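Local coordinates for beta-lactamase Rm3 (PDB 5IQK), which hydrolyses beta-lactam antibiotics as a zinc-dependent metallo-beta-lactamase of subclass B3, and so probably confers antibiotic resistance, at residues V26-V34 with I45-I56; L173-I181 with L211-A222. All coordinates share one frame; numbering follows the deposited sequence.

Contact 1 of 2, residues V26-V34 with I45-I56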
loop_
_atom_site.group_PDB
_atom_site.type_symbol
_atom_site.label_atom_id
_atom_site.label_comp_id
_atom_site.label_asym_id
_atom_site.label_seq_id
_atom_site.Cartn_x
_atom_site.Cartn_y
_atom_site.Cartn_z
ATOM N N VAL A 26 1.797 11.417 -0.014
ATOM C CA VAL A 26 0.666 12.232 -0.463
ATOM C C VAL A 26 -0.675 11.658 0.004
ATOM O O VAL A 26 -1.733 12.010 -0.533
ATOM C CB VAL A 26 0.644 12.379 -2.005
ATOM C CG1 VAL A 26 1.826 13.209 -2.474
ATOM C CG2 VAL A 26 0.655 11.020 -2.672
ATOM N N GLY A 27 -0.617 10.801 1.023
ATOM C CA GLY A 27 -1.794 10.129 1.537
ATOM C C GLY A 27 -2.526 10.871 2.651
ATOM O O GLY A 27 -2.475 12.103 2.755
ATOM N N MET A 28 -3.236 10.097 3.472
ATOM C CA MET A 28 -4.110 10.616 4.522
ATOM C C MET A 28 -3.606 10.143 5.890
ATOM O O MET A 28 -2.591 9.455 5.978
ATOM C CB MET A 28 -5.560 10.149 4.296
ATOM C CG MET A 28 -6.293 10.802 3.123
ATOM S SD MET A 28 -5.535 10.551 1.493
ATOM C CE MET A 28 -5.407 8.757 1.422
ATOM N N LYS A 29 -4.320 10.481 6.959
ATOM C CA LYS A 29 -3.862 10.118 8.294
ATOM C C LYS A 29 -3.836 8.596 8.521
ATOM O O LYS A 29 -3.028 8.098 9.306
ATOM C CB LYS A 29 -4.731 10.781 9.355
ATOM C CG LYS A 29 -4.026 10.955 10.686
ATOM C CD LYS A 29 -2.902 11.962 10.584
ATOM C CE LYS A 29 -3.425 13.396 10.588
ATOM N NZ LYS A 29 -2.349 14.404 10.403
ATOM N N GLY A 30 -4.722 7.864 7.858
ATOM C CA GLY A 30 -4.826 6.432 8.122
ATOM C C GLY A 30 -4.646 5.537 6.915
ATOM O O GLY A 30 -4.774 4.312 7.039
ATOM N N LEU A 31 -4.348 6.138 5.759
ATOM C CA LEU A 31 -4.191 5.409 4.493
ATOM C C LEU A 31 -3.055 6.009 3.674
ATOM O O LEU A 31 -3.093 7.200 3.360
ATOM C CB LEU A 31 -5.487 5.464 3.684
ATOM C CG LEU A 31 -6.737 4.876 4.343
ATOM C CD1 LEU A 31 -7.970 5.267 3.542
ATOM C CD2 LEU A 31 -6.601 3.365 4.444
ATOM N N SER A 32 -2.068 5.197 3.288
ATOM C CA SER A 32 -0.898 5.745 2.607
ATOM C C SER A 32 -1.121 5.899 1.112
ATOM O O SER A 32 -1.888 5.162 0.497
ATOM C CB SER A 32 0.342 4.876 2.854
ATOM O OG SER A 32 0.679 4.855 4.238
ATOM N N SER A 33 -0.474 6.910 0.557
ATOM C CA SER A 33 -0.302 7.054 -0.879
ATOM C C SER A 33 1.072 7.677 -1.053
ATOM O O SER A 33 1.439 8.569 -0.291
ATOM C CB SER A 33 -1.396 7.925 -1.503
ATOM O OG SER A 33 -1.213 8.005 -2.915
ATOM N N VAL A 34 1.847 7.194 -2.019
ATOM C CA VAL A 34 3.232 7.624 -2.158
ATOM C C VAL A 34 3.521 8.034 -3.607
ATOM O O VAL A 34 3.144 7.329 -4.551
ATOM C CB VAL A 34 4.216 6.496 -1.709
ATOM C CG1 VAL A 34 5.663 6.819 -2.112
ATOM C CG2 VAL A 34 4.122 6.284 -0.198
ATOM N N ILE A 45 1.626 5.401 -5.785
ATOM C CA ILE A 45 1.305 4.135 -5.142
ATOM C C ILE A 45 0.084 4.281 -4.251
ATOM O O ILE A 45 0.090 5.066 -3.299
ATOM C CB ILE A 45 2.488 3.600 -4.319
ATOM C CG1 ILE A 45 3.755 3.566 -5.179
ATOM C CG2 ILE A 45 2.193 2.198 -3.785
ATOM C CD1 ILE A 45 4.956 3.011 -4.460
ATOM N N ASP A 46 -0.946 3.507 -4.599
ATOM C CA ASP A 46 -2.231 3.391 -3.900
ATOM C C ASP A 46 -3.110 4.639 -4.022
ATOM O O ASP A 46 -2.629 5.751 -4.293
ATOM C CB ASP A 46 -2.011 3.025 -2.437
ATOM C CG ASP A 46 -2.112 1.525 -2.197
ATOM O OD1 ASP A 46 -2.473 0.793 -3.150
ATOM O OD2 ASP A 46 -1.861 1.085 -1.054
ATOM N N GLY A 47 -4.413 4.425 -3.851
ATOM C CA GLY A 47 -5.410 5.437 -4.151
ATOM C C GLY A 47 -6.405 5.727 -3.037
ATOM O O GLY A 47 -7.314 6.547 -3.208
ATOM N N GLY A 48 -6.231 5.075 -1.892
ATOM C CA GLY A 48 -7.088 5.324 -0.738
ATOM C C GLY A 48 -8.527 4.930 -1.004
ATOM O O GLY A 48 -8.797 4.146 -1.917
ATOM N N LEU A 49 -9.433 5.461 -0.186
ATOM C CA LEU A 49 -10.873 5.307 -0.376
ATOM C C LEU A 49 -11.315 6.119 -1.588
ATOM O O LEU A 49 -10.559 6.962 -2.062
ATOM C CB LEU A 49 -11.625 5.777 0.871
ATOM C CG LEU A 49 -11.445 4.944 2.136
ATOM C CD1 LEU A 49 -11.776 5.788 3.381
ATOM C CD2 LEU A 49 -12.336 3.690 2.113
ATOM N N PRO A 50 -12.537 5.880 -2.090
ATOM C CA PRO A 50 -13.020 6.721 -3.191
ATOM C C PRO A 50 -12.927 8.195 -2.849
ATOM O O PRO A 50 -12.543 8.985 -3.711
ATOM C CB PRO A 50 -14.473 6.282 -3.357
ATOM C CG PRO A 50 -14.455 4.842 -2.915
ATOM C CD PRO A 50 -13.500 4.812 -1.757
ATOM N N GLU A 51 -13.245 8.550 -1.605
ATOM C CA GLU A 51 -13.177 9.941 -1.177
ATOM C C GLU A 51 -11.742 10.389 -0.857
ATOM O O GLU A 51 -11.514 11.551 -0.481
ATOM C CB GLU A 51 -14.105 10.173 0.031
ATOM C CG GLU A 51 -13.756 9.358 1.278
ATOM C CD GLU A 51 -14.489 8.020 1.368
ATOM O OE1 GLU A 51 -14.710 7.356 0.327
ATOM O OE2 GLU A 51 -14.842 7.626 2.500
ATOM N N SER A 52 -10.773 9.497 -1.028
ATOM C CA SER A 52 -9.376 9.875 -0.856
ATOM C C SER A 52 -8.783 10.496 -2.104
ATOM O O SER A 52 -7.838 11.268 -2.005
ATOM C CB SER A 52 -8.517 8.679 -0.466
ATOM O OG SER A 52 -8.932 8.141 0.768
ATOM N N ALA A 53 -9.323 10.154 -3.271
ATOM C CA ALA A 53 -8.739 10.592 -4.534
ATOM C C ALA A 53 -8.574 12.119 -4.639
ATOM O O ALA A 53 -7.502 12.585 -5.020
ATOM C CB ALA A 53 -9.562 10.058 -5.711
ATOM N N PRO A 54 -9.611 12.907 -4.276
ATOM C CA PRO A 54 -9.372 14.355 -4.362
ATOM C C PRO A 54 -8.304 14.860 -3.397
ATOM O O PRO A 54 -7.656 15.874 -3.675
ATOM C CB PRO A 54 -10.735 14.973 -4.017
ATOM C CG PRO A 54 -11.718 13.874 -4.122
ATOM C CD PRO A 54 -11.005 12.595 -3.919
ATOM N N LYS A 55 -8.153 14.189 -2.265
ATOM C CA LYS A 55 -7.168 14.587 -1.276
ATOM C C LYS A 55 -5.775 14.271 -1.771
ATOM O O LYS A 55 -4.865 15.083 -1.627
ATOM C CB LYS A 55 -7.437 13.901 0.055
ATOM C CG LYS A 55 -8.724 14.366 0.708
ATOM C CD LYS A 55 -8.790 13.952 2.165
ATOM C CE LYS A 55 -10.088 14.383 2.794
ATOM N NZ LYS A 55 -10.031 14.273 4.294
ATOM N N ILE A 56 -5.610 13.089 -2.360
ATOM C CA ILE A 56 -4.320 12.712 -2.939
ATOM C C ILE A 56 -3.904 13.679 -4.045
ATOM O O ILE A 56 -2.762 14.138 -4.076
ATOM C CB ILE A 56 -4.360 11.283 -3.499
ATOM C CG1 ILE A 56 -4.502 10.289 -2.336
ATOM C CG2 ILE A 56 -3.097 11.000 -4.303
ATOM C CD1 ILE A 56 -4.828 8.823 -2.757
HETATM O O HOH W 1 -4.035 3.320 0.442
#

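Contact 2 of 2, residues L173-I181 with L211-A222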
loop_
_atom_site.group_PDB
_atom_site.type_symbol
_atom_site.label_atom_id
_atom_site.label_comp_id
_atom_site.label_asym_id
_atom_site.label_seq_id
_atom_site.Cartn_x
_atom_site.Cartn_y
_atom_site.Cartn_z
ATOM N N LEU A 173 19.045 5.074 -1.104
ATOM C CA LEU A 173 18.440 4.261 -0.067
ATOM C C LEU A 173 17.422 3.313 -0.680
ATOM O O LEU A 173 16.840 3.609 -1.725
ATOM C CB LEU A 173 17.782 5.136 0.996
ATOM C CG LEU A 173 18.740 5.951 1.861
ATOM C CD1 LEU A 173 17.961 6.722 2.905
ATOM C CD2 LEU A 173 19.780 5.051 2.505
ATOM N N ASN A 174 17.231 2.166 -0.035
ATOM C CA ASN A 174 16.217 1.209 -0.454
ATOM C C ASN A 174 14.860 1.546 0.152
ATOM O O ASN A 174 14.709 1.587 1.373
ATOM C CB ASN A 174 16.634 -0.217 -0.083
ATOM C CG ASN A 174 17.942 -0.618 -0.724
ATOM O OD1 ASN A 174 18.118 -0.456 -1.928
ATOM N ND2 ASN A 174 18.874 -1.125 0.078
ATOM N N MET A 175 13.887 1.799 -0.717
ATOM C CA MET A 175 12.548 2.172 -0.291
ATOM C C MET A 175 11.642 0.962 -0.367
ATOM O O MET A 175 11.759 0.131 -1.267
ATOM C CB MET A 175 11.980 3.287 -1.160
ATOM C CG MET A 175 12.991 4.370 -1.512
ATOM S SD MET A 175 13.620 5.270 -0.081
ATOM C CE MET A 175 12.209 6.317 0.273
ATOM N N VAL A 176 10.736 0.865 0.593
ATOM C CA VAL A 176 9.799 -0.245 0.638
ATOM C C VAL A 176 8.407 0.289 0.924
ATOM O O VAL A 176 8.211 1.018 1.895
ATOM C CB VAL A 176 10.186 -1.279 1.721
ATOM C CG1 VAL A 176 9.132 -2.404 1.777
ATOM C CG2 VAL A 176 11.578 -1.872 1.444
ATOM N N TYR A 177 7.446 -0.077 0.076
ATOM C CA TYR A 177 6.038 0.137 0.358
ATOM C C TYR A 177 5.472 -1.232 0.689
ATOM O O TYR A 177 5.336 -2.067 -0.205
ATOM C CB TYR A 177 5.304 0.761 -0.839
ATOM C CG TYR A 177 3.882 1.203 -0.539
ATOM C CD1 TYR A 177 3.602 2.524 -0.204
ATOM C CD2 TYR A 177 2.819 0.301 -0.576
ATOM C CE1 TYR A 177 2.310 2.940 0.070
ATOM C CE2 TYR A 177 1.519 0.704 -0.291
ATOM C CZ TYR A 177 1.274 2.024 0.024
ATOM O OH TYR A 177 -0.009 2.430 0.296
ATOM N N ALA A 178 5.194 -1.475 1.967
ATOM C CA ALA A 178 4.754 -2.799 2.404
ATOM C C ALA A 178 3.246 -2.868 2.477
ATOM O O ALA A 178 2.592 -2.018 3.082
ATOM C CB ALA A 178 5.358 -3.152 3.750
ATOM N N ASP A 179 2.692 -3.890 1.843
ATOM C CA ASP A 179 1.267 -4.101 1.927
ATOM C C ASP A 179 0.871 -4.504 3.344
ATOM O O ASP A 179 1.701 -4.962 4.135
ATOM C CB ASP A 179 0.814 -5.175 0.935
ATOM C CG ASP A 179 -0.694 -5.185 0.758
ATOM O OD1 ASP A 179 -1.339 -4.152 1.095
ATOM O OD2 ASP A 179 -1.228 -6.210 0.308
ATOM N N SER A 180 -0.405 -4.331 3.652
ATOM C CA SER A 180 -0.987 -4.907 4.869
ATOM C C SER A 180 -0.715 -6.395 4.928
ATOM O O SER A 180 -0.898 -7.085 3.931
ATOM C CB SER A 180 -2.499 -4.678 4.901
ATOM O OG SER A 180 -2.803 -3.299 4.854
ATOM N N ILE A 181 -0.283 -6.879 6.091
ATOM C CA ILE A 181 -0.117 -8.310 6.338
ATOM C C ILE A 181 -0.766 -8.688 7.669
ATOM O O ILE A 181 -0.388 -9.682 8.302
ATOM C CB ILE A 181 1.369 -8.717 6.349
ATOM C CG1 ILE A 181 2.166 -7.787 7.257
ATOM C CG2 ILE A 181 1.933 -8.678 4.935
ATOM C CD1 ILE A 181 3.594 -8.229 7.478
ATOM N N LEU A 211 9.069 -10.273 3.288
ATOM C CA LEU A 211 9.227 -8.903 3.738
ATOM C C LEU A 211 10.406 -8.749 4.689
ATOM O O LEU A 211 11.128 -7.746 4.620
ATOM C CB LEU A 211 7.937 -8.399 4.392
ATOM C CG LEU A 211 6.820 -7.972 3.429
ATOM C CD1 LEU A 211 5.506 -7.782 4.168
ATOM C CD2 LEU A 211 7.214 -6.671 2.716
ATOM N N GLU A 212 10.644 -9.743 5.541
ATOM C CA GLU A 212 11.655 -9.568 6.579
ATOM C C GLU A 212 13.083 -9.594 6.038
ATOM O O GLU A 212 14.006 -9.140 6.714
ATOM C CB GLU A 212 11.515 -10.634 7.671
ATOM C CG GLU A 212 12.002 -12.014 7.264
ATOM C CD GLU A 212 11.681 -13.071 8.307
ATOM O OE1 GLU A 212 11.201 -12.694 9.398
ATOM O OE2 GLU A 212 11.906 -14.272 8.037
ATOM N N LYS A 213 13.277 -10.078 4.815
ATOM C CA LYS A 213 14.629 -10.083 4.281
ATOM C C LYS A 213 14.821 -9.138 3.095
ATOM O O LYS A 213 15.877 -9.151 2.461
ATOM C CB LYS A 213 15.058 -11.501 3.892
ATOM C CG LYS A 213 14.202 -12.202 2.866
ATOM C CD LYS A 213 14.640 -13.658 2.721
ATOM C CE LYS A 213 13.772 -14.416 1.723
ATOM N NZ LYS A 213 13.767 -13.784 0.372
ATOM N N LEU A 214 13.833 -8.291 2.824
ATOM C CA LEU A 214 14.003 -7.210 1.854
ATOM C C LEU A 214 15.009 -6.177 2.333
ATOM O O LEU A 214 14.977 -5.785 3.496
ATOM C CB LEU A 214 12.676 -6.492 1.589
ATOM C CG LEU A 214 11.610 -7.062 0.667
ATOM C CD1 LEU A 214 10.503 -6.040 0.553
ATOM C CD2 LEU A 214 12.206 -7.338 -0.700
ATOM N N PRO A 215 15.889 -5.703 1.424
ATOM C CA PRO A 215 16.660 -4.489 1.717
ATOM C C PRO A 215 15.674 -3.386 2.069
ATOM O O PRO A 215 14.709 -3.186 1.330
ATOM C CB PRO A 215 17.401 -4.204 0.407
ATOM C CG PRO A 215 17.458 -5.553 -0.286
ATOM C CD PRO A 215 16.165 -6.229 0.079
ATOM N N CYS A 216 15.864 -2.725 3.205
ATOM C CA CYS A 216 14.795 -1.896 3.745
ATOM C C CYS A 216 15.282 -0.675 4.517
ATOM O O CYS A 216 15.303 -0.689 5.741
ATOM C CB CYS A 216 13.916 -2.763 4.648
ATOM S SG CYS A 216 12.406 -1.996 5.272
ATOM N N ASP A 217 15.652 0.387 3.811
ATOM C CA ASP A 217 16.075 1.618 4.485
ATOM C C ASP A 217 14.919 2.528 4.901
ATOM O O ASP A 217 14.917 3.057 6.014
ATOM C CB ASP A 217 17.042 2.401 3.600
ATOM C CG ASP A 217 18.335 1.665 3.379
ATOM O OD1 ASP A 217 18.866 1.114 4.368
ATOM O OD2 ASP A 217 18.811 1.628 2.223
ATOM N N VAL A 218 13.972 2.758 3.995
ATOM C CA VAL A 218 12.793 3.557 4.320
ATOM C C VAL A 218 11.498 2.788 4.049
ATOM O O VAL A 218 11.179 2.434 2.906
ATOM C CB VAL A 218 12.760 4.900 3.542
ATOM C CG1 VAL A 218 11.509 5.696 3.918
ATOM C CG2 VAL A 218 14.023 5.728 3.813
ATOM N N LEU A 219 10.751 2.550 5.119
ATOM C CA LEU A 219 9.499 1.812 5.040
ATOM C C LEU A 219 8.281 2.725 5.101
ATOM O O LEU A 219 8.169 3.582 5.979
ATOM C CB LEU A 219 9.426 0.778 6.168
ATOM C CG LEU A 219 8.095 0.032 6.325
ATOM C CD1 LEU A 219 7.849 -0.819 5.077
ATOM C CD2 LEU A 219 8.070 -0.831 7.586
ATOM N N ILE A 220 7.365 2.521 4.156
ATOM C CA ILE A 220 6.014 3.051 4.260
ATOM C C ILE A 220 5.029 1.874 4.212
ATOM O O ILE A 220 5.016 1.105 3.246
ATOM C CB ILE A 220 5.674 4.043 3.137
ATOM C CG1 ILE A 220 6.711 5.171 3.060
ATOM C CG2 ILE A 220 4.276 4.614 3.352
ATOM C CD1 ILE A 220 7.814 4.906 2.047
ATOM N N SER A 221 4.224 1.715 5.254
ATOM C CA SER A 221 3.199 0.661 5.255
ATOM C C SER A 221 1.868 1.192 4.722
ATOM O O SER A 221 1.541 2.364 4.914
ATOM C CB SER A 221 3.007 0.091 6.666
ATOM O OG SER A 221 2.843 1.148 7.593
ATOM N N ALA A 222 1.098 0.317 4.078
ATOM C CA ALA A 222 -0.172 0.690 3.456
ATOM C C ALA A 222 -1.078 1.427 4.445
ATOM O O ALA A 222 -1.740 2.401 4.081
ATOM C CB ALA A 222 -0.871 -0.555 2.900
#

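Contact 1 of 2, residues V26-V34 with I45-I56
Met28 fills the middle of this contact, its bent chain folded against Ser52 and Ile56. The sulfur SD packs on Ile56 CG1 at 4.0 Å, the two side chains crossing at about a right angle, while the terminal methyl CE settles on Ser52, 3.6 Å from its CB. The bends at chi2 (60°) and chi3 (54°) bring CE back over that serine. On one flank Val26 CG2 meets Ile56 CG2 at 4.1 Å; on another, Leu31 CD1 lies 3.8 Å from Leu49 CG, branch against branch. Gly48, with positive phi and no side chain, has its CA 4.4 Å from both Met28 CE and Leu31 CD1.

Farther out, the apolar surface gives way to polar groups. Ile56 CD1 touches Ser33 OG, which lies 3.0 Å from Asp46 O and 3.2 Å from Ile45 O. Ser52 OG takes a weak bond from Leu49 N and is held more firmly by Asn11. At the far edge Val34 and Ile45 form an antiparallel hydrogen-bonded pair, with Ile45 N to Val34 O at 2.7 Å. A water sits close to Ser32 O and, at a longer, weak distance, near Asp46 OD2, whose stronger partners are the hydroxyls of Tyr177 and Ser76.

The arrangement belongs to the metallo-beta-lactamase fold, where a strand exit and the run into helix 53-62 come together beside the zinc site: Leu31 also touches the zinc ligand Asp81.

Contact 2 of 2, residues L173-I181 with L211-A222
Strands 173-178 and 218-221 run parallel, their axes 4.7 Å apart at closest approach, as the two strands of a beta-alpha-beta crossover whose connection includes helix 200-212. Backbone bonds join them from Asn174 to Ala222. Asn174 O accepts from both Asp217 N and Val218 N. Val176 is bonded through both its backbone atoms: N donates to Val218 O, and O receives Ile220 N in a nearly straight bond (2.8 Å, 175°). Ala178 continues the pattern with Ile220 O and Ala222 N.

Apolar contacts cover both faces of the pair. On one, Met175 lies side by side with Val218, its bent chain placing CE 3.6 Å from Val218 CB, and Tyr177 CE1 meets Ile220 CG2 at 4.2 Å. On the other, Leu219 CD1 packs against Ala178 CB at 3.7 Å and Val176 CG1, and Leu211 of helix 200-212 reaches Ile181 through CD1. Val176 CG2 rests near the sulfur of Cys216, which is in a disulfide with Cys250.

Polar groups add to this. Ile220 O lies over one face of the Tyr177 ring. Toward the active site, Asp179 OD1 hydrogen-bonds ND1 of the zinc ligand His77, and Ser180 touches His77 and His223. At the other end the Asn174 amide and Asp217 carboxylate planes are only 10° apart, yet ND2 makes no hydrogen bond to OD2; Pro215 CB is 3.4 Å from ND2. Instead Asn174 N meets Asp217 OD2 on its anti side at 2.8 Å, almost straight at 178°.

In the fold
Contact 1 closes before contact 2 opens along the chain, and their centres stand 18 Å apart, on opposite sides of the chain's centre. The first belongs to the seven-stranded mixed sheet and helix 53-62, the second to an edge of the five-stranded sheet and helix 200-212. Together they illustrate how the two sheets of the metallo-beta-lactamase alpha-beta/beta-alpha sandwich face each other: besides the Asp46-Tyr177 pair, Ser32 OG probably hydrogen-bonds Ser221 O, tying the loops beside the larger sheet to the strands of the smaller one. The side chains of Leu31 and Ser180 each come close to a bound zinc ion, at about 5 Å and 4 Å, consistent with a metal site set at the edge of the sandwich.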